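Local coordinates for uncharacterized protein (Bacteroides caccae, PDB 4L7A) that is of unknown function but is probably a zinc-binding metallopeptidase, at residues R25-N30 against F39-E44; N33-D38 against I68-W73; N155-Y160 against K237-D242. One frame throughout, in Å; residues are numbered along the deposited sequence.

Contact 1: R25-N30 against F39-E44; sequences RWLLEN and FKYRME
Leu27, Phe39 and Tyr41 make up the whole touching surface between helix 17-35 and the end of strand 38-40, with Leu27 contributing more than half of the 139 Å² buried. Its two methyl branches divide the work. Leu27 CD2 lies 3.8 Å from Phe39 CD1, meeting that ring obliquely, while Leu27 CD1 rests 3.7 Å from the backbone O of Phe39. The same CD1 of Leu27 then bridges to the second ring, where it approaches CE1 of Tyr41 to 3.9 Å, again at a slant. With CG anti to its carbonyl carbon (chi1 -68°) and the chain extended beyond, Leu27 pushes this fork out from the helix between the two aromatic residues. Within the helix its CD2 also sits in plane at the edge of the Trp26 indole. The Tyr41 side chain starts between its own N and C (chi1 69°), an orientation in which OH hydrogen-bonds OD1 of Asp24, three residues before Leu27 on the same helix. Phe39 meanwhile packs on Ile94 and Leu96 of the neighbouring parallel strand and on Ala66 of helix 59-81, placing the contact where the edge of the mixed sheet meets two helices. No hydrogen bond or salt bridge joins the two segments. Between them the contact is apolar, one branched aliphatic group against two rings, while Asp24 adds polar ties from helix 17-35 to Tyr41 and Arg42.

Contact 2: N33-D38 against I68-W73; sequences NPYNID and IVKHCW
Tyr35 and Lys70 meet by their ends, and their side chains cross at about a right angle. NZ of Lys70 comes to the edge of the phenol, near the ring plane, 3.9 Å from OH of Tyr35. That separation is too long for a hydrogen bond; the hydroxyl is instead bonded to OD2 of Asp78, farther along helix 59-81. Lys70 leaves its helix extended, then bends at chi3 (145°) and chi4 (66°), which brings its terminal amine to the tyrosine. One face of the Tyr35 ring is covered from within its own segment by CB of Pro34, 3.7 Å above the plane and over the ring centre. In the fold, this is the place where helix 17-35 ends and the chain turns into the edge strand 38-40: Asn36 leaves helical geometry with a positive phi of 56°, and Ile37 follows facing helix 59-81. Ile37 and Trp73 approach from opposite directions, CD1 of the isoleucine reaching 4.0 Å from CH2 on the benzo end of the indole, which it meets obliquely. The indole receives CG1 of Val69 in plane at its edge, and it stacks on Phe146 in the HEFAH sequence of helix 131-153, an HExxH motif of the kind that supplies zinc ligands in this clan. Ile94 of strand 93-98 touches both Ile37 and Trp73.

Contact 3: N155-Y160 against K237-D242; sequences NYPVDY and KKYMKD
Tyr239 of helix 211-244 lays its ring against the backbone of Asn155 and Tyr156, in the loop between helices 131-153 and 160-163. The close side of the contact falls on the CD1-CE1 side of the ring: CE1 of Tyr239 is 3.7 Å from the backbone O of Asn155 and 3.8 Å from CA of Tyr156. CB of Tyr156 stands over one face of the ring, offset toward its rim, at 4.2 Å above the plane. The Tyr239 side chain reaches the loop with CG anti to the backbone N (chi1 165°). Its hydroxyl, beyond the two segments, is hydrogen-bonded to O of Lys154 and to NE1 of Trp244, so two bonds grip the hydroxyl and limit how the ring can move. Tyr156 sends its own ring elsewhere, toward helix 195-208, with OH bonded to Asp161. The looser side begins at Pro157, an exposed residue whose CD touches CD1 of Tyr239 obliquely at 4.1 Å. From there the chain enters a type I turn, Pro157 to Tyr160, closed by the bond from N of Tyr160 to O of Pro157, with Val158 and Asp159 on the solvent side. The outer surface of the helix is likewise exposed, and charge pairing there stays within one turn, in a salt bridge where NZ of Lys238 lies 2.9 Å from OD2 of Asp242, on the syn lone pair of that oxygen.

From the N terminus, helix 17-35 supplies the first segment of contact 1 and, with the turn after it, that of contact 2. Contact 1 closes the short loop from 25-30 to 39-44, returning the edge strand to the helix before it; contact 2 opens within that loop and closes later, at 68-73 on helix 59-81, so the two cross. They touch directly, with O of Leu28 2.8 Å from N of Asn33, a probable hydrogen bond. Together they join two helices and the sheet edge. Contact 3 follows in series, closing a long, largely helical loop of 76 residues from the end of helix 131-153 to helix 211-244, its centre about 35 Å from that of contact 1, across the chain's centre.

Contact 1: R25-N30 against F39-E44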
# COMPACT_ATOMS: atom_id res chain seq x y z
N ARG A 25 -2.71 21.99 -10.34
CA ARG A 25 -2.27 21.78 -11.73
C ARG A 25 -1.39 20.53 -11.79
O ARG A 25 -1.59 19.67 -12.62
CB ARG A 25 -1.55 23.03 -12.31
CG ARG A 25 -1.92 23.37 -13.77
CD ARG A 25 -1.10 24.57 -14.39
NE ARG A 25 0.19 24.15 -14.96
CZ ARG A 25 1.39 24.44 -14.46
NH1 ARG A 25 1.52 25.19 -13.38
NH2 ARG A 25 2.47 24.00 -15.06
N TRP A 26 -0.42 20.42 -10.87
CA TRP A 26 0.48 19.27 -10.85
C TRP A 26 -0.30 17.96 -10.63
O TRP A 26 0.03 16.94 -11.22
CB TRP A 26 1.53 19.50 -9.79
CG TRP A 26 2.57 18.51 -9.76
CD1 TRP A 26 3.78 18.59 -10.37
CD2 TRP A 26 2.53 17.20 -9.13
NE1 TRP A 26 4.51 17.46 -10.13
CE2 TRP A 26 3.78 16.60 -9.36
CE3 TRP A 26 1.58 16.52 -8.36
CZ2 TRP A 26 4.11 15.33 -8.87
CZ3 TRP A 26 1.91 15.26 -7.85
CH2 TRP A 26 3.17 14.68 -8.11
N LEU A 27 -1.33 18.00 -9.78
CA LEU A 27 -2.12 16.80 -9.49
C LEU A 27 -2.95 16.42 -10.74
O LEU A 27 -3.09 15.22 -11.08
CB LEU A 27 -3.02 16.99 -8.29
CG LEU A 27 -2.23 17.12 -6.99
CD1 LEU A 27 -3.13 17.65 -5.90
CD2 LEU A 27 -1.65 15.78 -6.57
N LEU A 28 -3.51 17.41 -11.41
CA LEU A 28 -4.24 17.12 -12.64
C LEU A 28 -3.34 16.33 -13.60
O LEU A 28 -3.73 15.31 -14.14
CB LEU A 28 -4.69 18.41 -13.29
CG LEU A 28 -5.40 18.34 -14.64
CD1 LEU A 28 -6.65 17.48 -14.55
CD2 LEU A 28 -5.80 19.75 -15.13
N GLU A 29 -2.10 16.80 -13.73
CA GLU A 29 -1.18 16.26 -14.71
C GLU A 29 -0.54 14.94 -14.27
O GLU A 29 -0.25 14.11 -15.09
CB GLU A 29 -0.16 17.33 -15.10
CG GLU A 29 -0.84 18.59 -15.74
CD GLU A 29 0.05 19.82 -15.85
OE1 GLU A 29 1.23 19.81 -15.44
OE2 GLU A 29 -0.44 20.82 -16.35
N ASN A 30 -0.34 14.73 -12.98
CA ASN A 30 0.35 13.55 -12.55
C ASN A 30 -0.52 12.41 -11.95
O ASN A 30 -0.02 11.33 -11.76
CB ASN A 30 1.43 13.89 -11.52
CG ASN A 30 2.62 14.57 -12.14
OD1 ASN A 30 3.57 13.92 -12.52
ND2 ASN A 30 2.55 15.88 -12.31
N PHE A 39 -6.67 13.01 -6.21
CA PHE A 39 -5.87 13.18 -4.99
C PHE A 39 -6.23 14.47 -4.26
O PHE A 39 -5.97 15.54 -4.76
CB PHE A 39 -4.41 13.19 -5.40
CG PHE A 39 -3.39 13.12 -4.26
CD1 PHE A 39 -3.15 14.21 -3.45
CD2 PHE A 39 -2.57 11.99 -4.11
CE1 PHE A 39 -2.17 14.15 -2.49
CE2 PHE A 39 -1.58 11.93 -3.13
CZ PHE A 39 -1.40 13.02 -2.31
N LYS A 40 -6.81 14.37 -3.07
CA LYS A 40 -7.33 15.56 -2.39
C LYS A 40 -6.50 15.91 -1.15
O LYS A 40 -6.20 15.04 -0.32
CB LYS A 40 -8.77 15.34 -1.98
CG LYS A 40 -9.71 15.03 -3.13
CD LYS A 40 -11.14 15.27 -2.72
CE LYS A 40 -12.12 14.79 -3.77
NZ LYS A 40 -13.49 14.94 -3.24
N TYR A 41 -6.11 17.17 -1.05
CA TYR A 41 -5.41 17.66 0.12
C TYR A 41 -6.12 18.80 0.79
O TYR A 41 -5.89 19.04 1.97
CB TYR A 41 -4.00 18.08 -0.22
CG TYR A 41 -3.94 19.28 -1.08
CD1 TYR A 41 -4.14 19.19 -2.44
CD2 TYR A 41 -3.69 20.52 -0.53
CE1 TYR A 41 -4.10 20.33 -3.25
CE2 TYR A 41 -3.67 21.66 -1.31
CZ TYR A 41 -3.85 21.55 -2.69
OH TYR A 41 -3.85 22.68 -3.43
N ARG A 42 -6.99 19.48 0.06
CA ARG A 42 -7.69 20.65 0.60
C ARG A 42 -8.72 20.16 1.59
O ARG A 42 -9.58 19.33 1.25
CB ARG A 42 -8.34 21.47 -0.51
CG ARG A 42 -7.39 22.24 -1.47
CD ARG A 42 -8.17 22.63 -2.74
NE ARG A 42 -7.45 23.45 -3.72
CZ ARG A 42 -7.27 24.74 -3.61
NH1 ARG A 42 -7.72 25.40 -2.55
NH2 ARG A 42 -6.59 25.39 -4.54
N MSE A 43 -8.67 20.70 2.80
CA MSE A 43 -9.59 20.30 3.87
C MSE A 43 -11.06 20.60 3.60
O MSE A 43 -11.96 19.83 3.98
CB MSE A 43 -9.17 20.98 5.16
CG MSE A 43 -7.81 20.49 5.66
SE MSE A 43 -7.10 21.61 7.09
CE MSE A 43 -6.07 22.93 6.02
N GLU A 44 -11.30 21.73 2.94
CA GLU A 44 -12.63 22.13 2.51
C GLU A 44 -13.30 21.12 1.58
O GLU A 44 -14.51 21.11 1.52
CB GLU A 44 -12.53 23.51 1.81
CG GLU A 44 -11.74 23.47 0.46
CD GLU A 44 -10.81 24.66 0.23
OE1 GLU A 44 -11.30 25.81 0.22
OE2 GLU A 44 -9.60 24.46 -0.00

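Contact 2: N33-D38 against I68-W73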
# COMPACT_ATOMS: atom_id res chain seq x y z
N ASN A 33 -4.79 12.83 -14.98
CA ASN A 33 -4.66 12.45 -16.38
C ASN A 33 -4.10 11.07 -16.65
O ASN A 33 -4.68 10.39 -17.47
CB ASN A 33 -3.95 13.51 -17.21
CG ASN A 33 -4.78 14.76 -17.33
OD1 ASN A 33 -5.97 14.77 -17.05
ND2 ASN A 33 -4.14 15.84 -17.71
N PRO A 34 -2.99 10.65 -16.00
CA PRO A 34 -2.49 9.31 -16.33
C PRO A 34 -3.29 8.17 -15.70
O PRO A 34 -3.37 7.09 -16.28
CB PRO A 34 -1.07 9.31 -15.75
CG PRO A 34 -0.71 10.68 -15.54
CD PRO A 34 -2.00 11.42 -15.25
N TYR A 35 -3.87 8.39 -14.51
CA TYR A 35 -4.44 7.27 -13.72
C TYR A 35 -5.89 7.40 -13.30
O TYR A 35 -6.44 6.50 -12.68
CB TYR A 35 -3.61 7.14 -12.44
CG TYR A 35 -2.13 7.08 -12.65
CD1 TYR A 35 -1.55 5.98 -13.28
CD2 TYR A 35 -1.31 8.07 -12.21
CE1 TYR A 35 -0.24 5.90 -13.47
CE2 TYR A 35 0.06 7.99 -12.38
CZ TYR A 35 0.57 6.92 -13.03
OH TYR A 35 1.90 6.81 -13.20
N ASN A 36 -6.50 8.54 -13.60
CA ASN A 36 -7.88 8.84 -13.15
C ASN A 36 -8.02 8.73 -11.63
O ASN A 36 -8.98 8.20 -11.12
CB ASN A 36 -8.91 7.94 -13.87
CG ASN A 36 -8.81 8.04 -15.37
OD1 ASN A 36 -8.95 7.06 -16.08
ND2 ASN A 36 -8.55 9.23 -15.87
N ILE A 37 -7.05 9.24 -10.91
CA ILE A 37 -7.09 9.27 -9.45
C ILE A 37 -7.32 10.69 -9.00
O ILE A 37 -6.63 11.60 -9.39
CB ILE A 37 -5.79 8.74 -8.80
CG1 ILE A 37 -5.57 7.28 -9.16
CG2 ILE A 37 -5.86 8.91 -7.32
CD1 ILE A 37 -4.16 6.76 -8.83
N ASP A 38 -8.26 10.87 -8.11
CA ASP A 38 -8.51 12.19 -7.56
C ASP A 38 -7.74 12.24 -6.25
O ASP A 38 -8.13 11.61 -5.26
CB ASP A 38 -10.03 12.35 -7.43
CG ASP A 38 -10.46 13.72 -6.95
OD1 ASP A 38 -9.67 14.69 -6.92
OD2 ASP A 38 -11.65 13.81 -6.58
N ILE A 68 6.13 11.15 -3.35
CA ILE A 68 6.65 9.88 -2.84
C ILE A 68 5.73 8.71 -3.26
O ILE A 68 6.20 7.63 -3.70
CB ILE A 68 6.86 9.97 -1.35
CG1 ILE A 68 8.02 10.96 -1.11
CG2 ILE A 68 7.20 8.63 -0.76
CD1 ILE A 68 8.30 11.26 0.37
N VAL A 69 4.44 8.92 -3.08
CA VAL A 69 3.42 7.91 -3.43
C VAL A 69 3.46 7.55 -4.93
O VAL A 69 3.36 6.37 -5.31
CB VAL A 69 2.04 8.40 -3.02
CG1 VAL A 69 0.94 7.52 -3.54
CG2 VAL A 69 1.95 8.41 -1.49
N LYS A 70 3.66 8.55 -5.77
CA LYS A 70 3.71 8.32 -7.20
C LYS A 70 4.98 7.62 -7.56
O LYS A 70 4.97 6.64 -8.32
CB LYS A 70 3.62 9.64 -7.95
CG LYS A 70 3.75 9.51 -9.48
CD LYS A 70 3.47 10.86 -10.16
CE LYS A 70 4.33 11.06 -11.42
NZ LYS A 70 3.96 10.06 -12.48
N HIS A 71 6.08 8.05 -6.98
CA HIS A 71 7.41 7.42 -7.26
C HIS A 71 7.54 5.96 -6.82
O HIS A 71 8.13 5.14 -7.54
CB HIS A 71 8.53 8.21 -6.59
CG HIS A 71 9.89 7.78 -7.02
ND1 HIS A 71 10.37 8.03 -8.29
CD2 HIS A 71 10.85 7.08 -6.38
CE1 HIS A 71 11.59 7.55 -8.40
NE2 HIS A 71 11.90 6.96 -7.25
N CYS A 72 6.95 5.65 -5.67
CA CYS A 72 7.16 4.34 -5.01
C CYS A 72 6.08 3.28 -5.26
O CYS A 72 6.32 2.08 -5.03
CB CYS A 72 7.31 4.56 -3.53
SG CYS A 72 8.75 5.54 -3.12
N TRP A 73 4.94 3.70 -5.74
CA TRP A 73 3.85 2.79 -6.11
C TRP A 73 3.48 2.98 -7.59
O TRP A 73 3.76 2.09 -8.42
CB TRP A 73 2.67 2.85 -5.13
CG TRP A 73 1.37 2.57 -5.77
CD1 TRP A 73 1.03 1.49 -6.54
CD2 TRP A 73 0.25 3.42 -5.77
NE1 TRP A 73 -0.24 1.67 -7.05
CE2 TRP A 73 -0.74 2.84 -6.55
CE3 TRP A 73 -0.03 4.63 -5.12
CZ2 TRP A 73 -2.01 3.43 -6.69
CZ3 TRP A 73 -1.29 5.24 -5.33
CH2 TRP A 73 -2.23 4.62 -6.11

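Contact 3: N155-Y160 against K237-D242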
# COMPACT_ATOMS: atom_id res chain seq x y z
N ASN A 155 -10.07 -13.47 -11.03
CA ASN A 155 -10.03 -14.30 -9.85
C ASN A 155 -8.74 -15.12 -9.75
O ASN A 155 -8.24 -15.61 -10.77
CB ASN A 155 -11.25 -15.21 -9.83
CG ASN A 155 -12.52 -14.42 -9.50
OD1 ASN A 155 -12.50 -13.23 -9.15
ND2 ASN A 155 -13.63 -15.08 -9.64
N TYR A 156 -8.22 -15.26 -8.53
CA TYR A 156 -7.01 -16.05 -8.31
C TYR A 156 -7.39 -17.54 -8.35
O TYR A 156 -8.57 -17.85 -8.24
CB TYR A 156 -6.30 -15.64 -7.01
CG TYR A 156 -7.10 -15.86 -5.73
CD1 TYR A 156 -7.15 -17.12 -5.17
CD2 TYR A 156 -7.80 -14.82 -5.10
CE1 TYR A 156 -7.85 -17.35 -4.07
CE2 TYR A 156 -8.56 -15.08 -3.98
CZ TYR A 156 -8.55 -16.34 -3.48
OH TYR A 156 -9.23 -16.69 -2.35
N PRO A 157 -6.39 -18.46 -8.48
CA PRO A 157 -6.73 -19.91 -8.51
C PRO A 157 -7.41 -20.44 -7.27
O PRO A 157 -6.94 -20.21 -6.17
CB PRO A 157 -5.38 -20.60 -8.73
CG PRO A 157 -4.53 -19.54 -9.35
CD PRO A 157 -4.94 -18.27 -8.65
N VAL A 158 -8.51 -21.15 -7.46
CA VAL A 158 -9.28 -21.67 -6.35
C VAL A 158 -8.45 -22.60 -5.50
O VAL A 158 -8.70 -22.71 -4.31
CB VAL A 158 -10.57 -22.42 -6.81
CG1 VAL A 158 -11.49 -21.46 -7.54
CG2 VAL A 158 -10.26 -23.62 -7.71
N ASP A 159 -7.47 -23.25 -6.09
CA ASP A 159 -6.60 -24.13 -5.28
C ASP A 159 -5.81 -23.42 -4.16
O ASP A 159 -5.39 -24.08 -3.24
CB ASP A 159 -5.63 -24.90 -6.18
CG ASP A 159 -6.31 -26.05 -6.95
OD1 ASP A 159 -7.48 -26.44 -6.70
OD2 ASP A 159 -5.61 -26.58 -7.82
N TYR A 160 -5.65 -22.09 -4.21
CA TYR A 160 -4.94 -21.35 -3.16
C TYR A 160 -5.64 -21.59 -1.85
O TYR A 160 -4.99 -21.78 -0.80
CB TYR A 160 -4.90 -19.83 -3.44
CG TYR A 160 -4.04 -19.05 -2.50
CD1 TYR A 160 -4.53 -18.64 -1.27
CD2 TYR A 160 -2.74 -18.71 -2.84
CE1 TYR A 160 -3.71 -17.94 -0.40
CE2 TYR A 160 -1.94 -17.99 -2.01
CZ TYR A 160 -2.41 -17.62 -0.80
OH TYR A 160 -1.58 -16.91 0.03
N LYS A 237 3.08 -15.57 -7.67
CA LYS A 237 3.94 -15.22 -8.78
C LYS A 237 3.31 -15.67 -10.12
O LYS A 237 3.28 -14.91 -11.08
CB LYS A 237 5.30 -15.82 -8.61
CG LYS A 237 6.16 -15.07 -7.63
CD LYS A 237 7.56 -15.77 -7.51
CE LYS A 237 8.47 -14.94 -6.59
NZ LYS A 237 9.59 -15.79 -6.04
N LYS A 238 2.83 -16.91 -10.15
CA LYS A 238 2.25 -17.49 -11.35
C LYS A 238 0.98 -16.76 -11.76
O LYS A 238 0.78 -16.47 -12.92
CB LYS A 238 2.00 -18.98 -11.14
CG LYS A 238 1.35 -19.68 -12.37
CD LYS A 238 1.33 -21.22 -12.23
CE LYS A 238 0.32 -21.86 -13.19
NZ LYS A 238 0.62 -21.60 -14.63
N TYR A 239 0.12 -16.45 -10.79
CA TYR A 239 -1.08 -15.69 -11.02
C TYR A 239 -0.74 -14.29 -11.58
O TYR A 239 -1.36 -13.84 -12.57
CB TYR A 239 -1.86 -15.51 -9.71
CG TYR A 239 -2.94 -14.42 -9.77
CD1 TYR A 239 -4.14 -14.63 -10.47
CD2 TYR A 239 -2.76 -13.19 -9.17
CE1 TYR A 239 -5.13 -13.63 -10.54
CE2 TYR A 239 -3.74 -12.19 -9.23
CZ TYR A 239 -4.92 -12.42 -9.94
OH TYR A 239 -5.87 -11.41 -9.99
N MSE A 240 0.23 -13.60 -10.98
CA MSE A 240 0.53 -12.25 -11.47
C MSE A 240 1.06 -12.33 -12.91
O MSE A 240 0.72 -11.46 -13.75
CB MSE A 240 1.50 -11.55 -10.57
CG MSE A 240 0.96 -11.33 -9.18
SE MSE A 240 -0.49 -10.02 -9.21
CE MSE A 240 0.57 -8.41 -9.41
N LYS A 241 1.84 -13.38 -13.19
CA LYS A 241 2.34 -13.63 -14.55
C LYS A 241 1.21 -13.98 -15.56
O LYS A 241 1.04 -13.31 -16.58
CB LYS A 241 3.39 -14.73 -14.54
CG LYS A 241 3.96 -15.04 -15.89
CD LYS A 241 5.12 -16.02 -15.75
CE LYS A 241 4.95 -17.15 -16.72
NZ LYS A 241 6.24 -17.75 -17.15
N ASP A 242 0.41 -14.99 -15.25
CA ASP A 242 -0.58 -15.45 -16.19
C ASP A 242 -1.71 -14.42 -16.39
O ASP A 242 -2.16 -14.27 -17.49
CB ASP A 242 -1.21 -16.78 -15.74
CG ASP A 242 -0.21 -17.93 -15.67
OD1 ASP A 242 0.91 -17.79 -16.21
OD2 ASP A 242 -0.55 -18.95 -15.02